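Local coordinates for protein carbonic anhydrase (Neosartorya fumigata, PDB 6LAI) that probably catalyses the reversible hydration of carbon dioxide to hydrogencarbonate as a zinc-dependent beta-class carbonic anhydrase, at residues 10-15 with 175-180. The protein carries 1 engineered substitution. Residues are numbered along the deposited sequence; the frame is centred on the assembly and turned at random.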
ATOM      1  N   GLN A  10     -10.775  13.514  20.420  1.00 29.51           N
ATOM      2  CA  GLN A  10     -10.545  12.463  21.446  1.00 32.66           C
ATOM      3  C   GLN A  10     -10.311  11.084  20.798  1.00 33.88           C
ATOM      4  O   GLN A  10     -10.653  10.893  19.619  1.00 31.52           O
ATOM      5  CB  GLN A  10     -11.713  12.453  22.429  1.00 41.57           C
ATOM      6  CG  GLN A  10     -12.992  11.893  21.825  1.00 48.52           C
ATOM      7  CD  GLN A  10     -14.224  12.614  22.316  1.00 57.27           C
ATOM      8  OE1 GLN A  10     -14.562  12.544  23.498  1.00 62.99           O
ATOM      9  NE2 GLN A  10     -14.897  13.310  21.405  1.00 60.59           N
ATOM     10  N   LEU A  11      -9.715  10.165  21.557  1.00 30.77           N
ATOM     11  CA  LEU A  11      -9.418   8.780  21.131  1.00 31.80           C
ATOM     12  C   LEU A  11     -10.451   7.882  21.791  1.00 35.17           C
ATOM     13  O   LEU A  11     -10.569   7.939  23.021  1.00 42.32           O
ATOM     14  CB  LEU A  11      -7.999   8.365  21.549  1.00 32.32           C
ATOM     15  CG  LEU A  11      -6.853   8.910  20.710  1.00 35.20           C
ATOM     16  CD1 LEU A  11      -6.960   8.404  19.281  1.00 34.19           C
ATOM     17  CD2 LEU A  11      -6.808  10.422  20.747  1.00 34.21           C
ATOM     18  N   GLN A  12     -11.168   7.088  21.003  1.00 28.39           N
ATOM     19  CA  GLN A  12     -12.124   6.089  21.514  1.00 30.18           C
ATOM     20  C   GLN A  12     -11.695   4.697  21.081  1.00 28.97           C
ATOM     21  O   GLN A  12     -11.639   4.415  19.880  1.00 23.08           O
ATOM     22  CB  GLN A  12     -13.523   6.381  20.988  1.00 33.56           C
ATOM     23  CG  GLN A  12     -14.526   5.316  21.402  1.00 38.75           C
ATOM     24  CD  GLN A  12     -15.924   5.823  21.176  1.00 46.40           C
ATOM     25  OE1 GLN A  12     -16.341   6.811  21.780  1.00 54.17           O
ATOM     26  NE2 GLN A  12     -16.639   5.160  20.288  1.00 47.60           N
ATOM     27  N   PRO A  13     -11.442   3.773  22.033  1.00 27.74           N
ATOM     28  CA  PRO A  13     -11.186   2.375  21.715  1.00 28.54           C
ATOM     29  C   PRO A  13     -12.307   1.771  20.856  1.00 29.84           C
ATOM     30  O   PRO A  13     -13.443   1.978  21.133  1.00 28.92           O
ATOM     31  CB  PRO A  13     -11.091   1.677  23.087  1.00 31.35           C
ATOM     32  CG  PRO A  13     -10.707   2.789  24.029  1.00 31.64           C
ATOM     33  CD  PRO A  13     -11.409   4.019  23.497  1.00 29.68           C
ATOM     34  N   LEU A  14     -11.950   1.084  19.773  1.00 29.24           N
ATOM     35  CA  LEU A  14     -12.915   0.389  18.886  1.00 29.48           C
ATOM     36  C   LEU A  14     -13.394  -0.882  19.596  1.00 32.72           C
ATOM     37  O   LEU A  14     -12.580  -1.568  20.214  1.00 38.59           O
ATOM     38  CB  LEU A  14     -12.231   0.044  17.559  1.00 28.41           C
ATOM     39  CG  LEU A  14     -11.757   1.246  16.756  1.00 29.29           C
ATOM     40  CD1 LEU A  14     -10.766   0.815  15.670  1.00 30.20           C
ATOM     41  CD2 LEU A  14     -12.942   1.976  16.153  1.00 30.78           C
ATOM     42  N   SER A  15     -14.670  -1.208  19.480  1.00 32.76           N
ATOM     43  CA  SER A  15     -15.192  -2.575  19.710  1.00 33.96           C
ATOM     44  C   SER A  15     -15.279  -3.227  18.344  1.00 27.98           C
ATOM     45  O   SER A  15     -15.947  -2.649  17.486  1.00 30.90           O
ATOM     46  CB  SER A  15     -16.549  -2.578  20.381  1.00 38.09           C
ATOM     47  OG  SER A  15     -16.794  -1.375  21.071  1.00 44.80           O
ATOM     48  N   GLY A 175      -7.136  -0.710  18.195  1.00 21.17           N
ATOM     49  CA  GLY A 175      -7.306   0.525  17.424  1.00 20.93           C
ATOM     50  C   GLY A 175      -8.129   1.515  18.198  1.00 20.47           C
ATOM     51  O   GLY A 175      -8.894   1.079  19.105  1.00 22.52           O
ATOM     52  N   TYR A 176      -7.929   2.780  17.915  1.00 19.91           N
ATOM     53  CA  TYR A 176      -8.602   3.922  18.591  1.00 21.34           C
ATOM     54  C   TYR A 176      -9.124   4.827  17.502  1.00 22.26           C
ATOM     55  O   TYR A 176      -8.307   5.304  16.690  1.00 21.12           O
ATOM     56  CB  TYR A 176      -7.655   4.678  19.523  1.00 22.99           C
ATOM     57  CG  TYR A 176      -7.059   3.797  20.595  1.00 24.95           C
ATOM     58  CD1 TYR A 176      -7.609   3.714  21.863  1.00 29.73           C
ATOM     59  CD2 TYR A 176      -5.965   3.020  20.326  1.00 24.89           C
ATOM     60  CE1 TYR A 176      -7.098   2.830  22.805  1.00 28.19           C
ATOM     61  CE2 TYR A 176      -5.445   2.126  21.240  1.00 28.68           C
ATOM     62  CZ  TYR A 176      -6.009   2.043  22.499  1.00 31.79           C
ATOM     63  OH  TYR A 176      -5.464   1.174  23.396  1.00 35.34           O
ATOM     64  N   GLN A 177     -10.429   5.093  17.523  1.00 20.56           N
ATOM     65  CA  GLN A 177     -11.018   6.004  16.560  1.00 20.89           C
ATOM     66  C   GLN A 177     -10.726   7.433  17.020  1.00 23.69           C
ATOM     67  O   GLN A 177     -10.832   7.734  18.232  1.00 22.90           O
ATOM     68  CB  GLN A 177     -12.509   5.723  16.412  1.00 22.59           C
ATOM     69  CG  GLN A 177     -13.146   6.600  15.360  1.00 27.16           C
ATOM     70  CD  GLN A 177     -14.639   6.450  15.362  1.00 26.50           C
ATOM     71  OE1 GLN A 177     -15.212   5.665  16.126  1.00 29.56           O
ATOM     72  NE2 GLN A 177     -15.265   7.213  14.488  1.00 30.15           N
ATOM     73  N   LEU A 178     -10.412   8.301  16.073  1.00 20.48           N
ATOM     74  CA  LEU A 178     -10.323   9.750  16.325  1.00 22.81           C
ATOM     75  C   LEU A 178     -11.736  10.333  16.177  1.00 27.66           C
ATOM     76  O   LEU A 178     -12.340  10.217  15.098  1.00 30.52           O
ATOM     77  CB  LEU A 178      -9.284  10.358  15.386  1.00 28.98           C
ATOM     78  CG  LEU A 178      -7.846  10.156  15.847  1.00 29.90           C
ATOM     79  CD1 LEU A 178      -6.842  10.381  14.741  1.00 34.92           C
ATOM     80  CD2 LEU A 178      -7.524  11.083  17.011  1.00 34.62           C
ATOM     81  N   ILE A 179     -12.308  10.835  17.278  1.00 32.99           N
ATOM     82  CA  ILE A 179     -13.714  11.350  17.255  1.00 40.47           C
ATOM     83  C   ILE A 179     -13.707  12.845  16.893  1.00 51.33           C
ATOM     84  O   ILE A 179     -14.283  13.162  15.829  1.00 62.94           O
ATOM     85  CB  ILE A 179     -14.499  10.972  18.529  1.00 49.24           C
ATOM     86  CG1 ILE A 179     -15.004   9.529  18.406  1.00 48.82           C
ATOM     87  CG2 ILE A 179     -15.641  11.949  18.818  1.00 50.88           C
ATOM     88  CD1 ILE A 179     -15.814   9.052  19.600  1.00 51.04           C
ATOM     89  N   GLU A 180     -13.075  13.730  17.672  1.00 55.23           N
ATOM     90  CA  GLU A 180     -12.911  15.161  17.267  1.00 66.38           C
ATOM     91  C   GLU A 180     -14.258  15.795  16.870  1.00 58.17           C
ATOM     92  O   GLU A 180     -15.341  15.594  17.419  1.00 53.38           O
ATOM     93  CB  GLU A 180     -11.940  15.242  16.082  1.00 65.59           C
ATOM     94  CG  GLU A 180     -11.288  16.608  15.910  1.00 67.93           C
ATOM     95  CD  GLU A 180     -12.162  17.641  15.225  1.00 72.59           C
ATOM     96  OE1 GLU A 180     -12.817  17.281  14.233  1.00 78.19           O
ATOM     97  OE2 GLU A 180     -12.200  18.796  15.700  1.00 77.58           O
TER
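Antiparallel beta pairing joins strand 11-13, at one border of the chain's mixed sheet, to strand 174-178 near the C-terminus. Gln12 and Gln177 form the hydrogen-bonded pair: Gln12 N reaches Gln177 O at 2.9 Å, and Gln177 N returns to Gln12 O at 2.7 Å. The ladder continues at both ends, through Ile179 N to Gln10 O (2.9 Å) and a longer bond from Leu14 N to Gly175 O (3.1 Å).

Leu11, Pro13, Tyr176 and Leu178 share one face. Leu11 and Leu178 lie side by side, CD1 of Leu11 meeting CD2 of Leu178 at 3.6 Å, while the same CD1 packs on CB of Tyr176. Pro13 meets the Tyr176 ring obliquely, CG to CE1 3.8 Å, and the phenol hydroxyl is hydrogen-bonded to Thr172. Leu178 also packs on Val139 and Leu140 of helix 128-148.

Gln12 and Gln177 share the opposite face. The extended Gln12 side chain, its CG anti to the backbone N (chi1 176°), brings OE1 to 3.2 Å from CD1 of Ile179, just beyond the strand end, and the bent side chain of Gln10 lies against CB and CG2 of the same isoleucine. Past the other end, Leu14 lays CD1 over the Gly175 backbone and sets CD2 against CB of Gln177, at 3.8 Å.

Within the chain, strands 162-169, 174-178 and 11-13 run antiparallel in succession, the last two adding a margin to the parallel core of the zinc-bearing alpha/beta fold of beta-carbonic anhydrases.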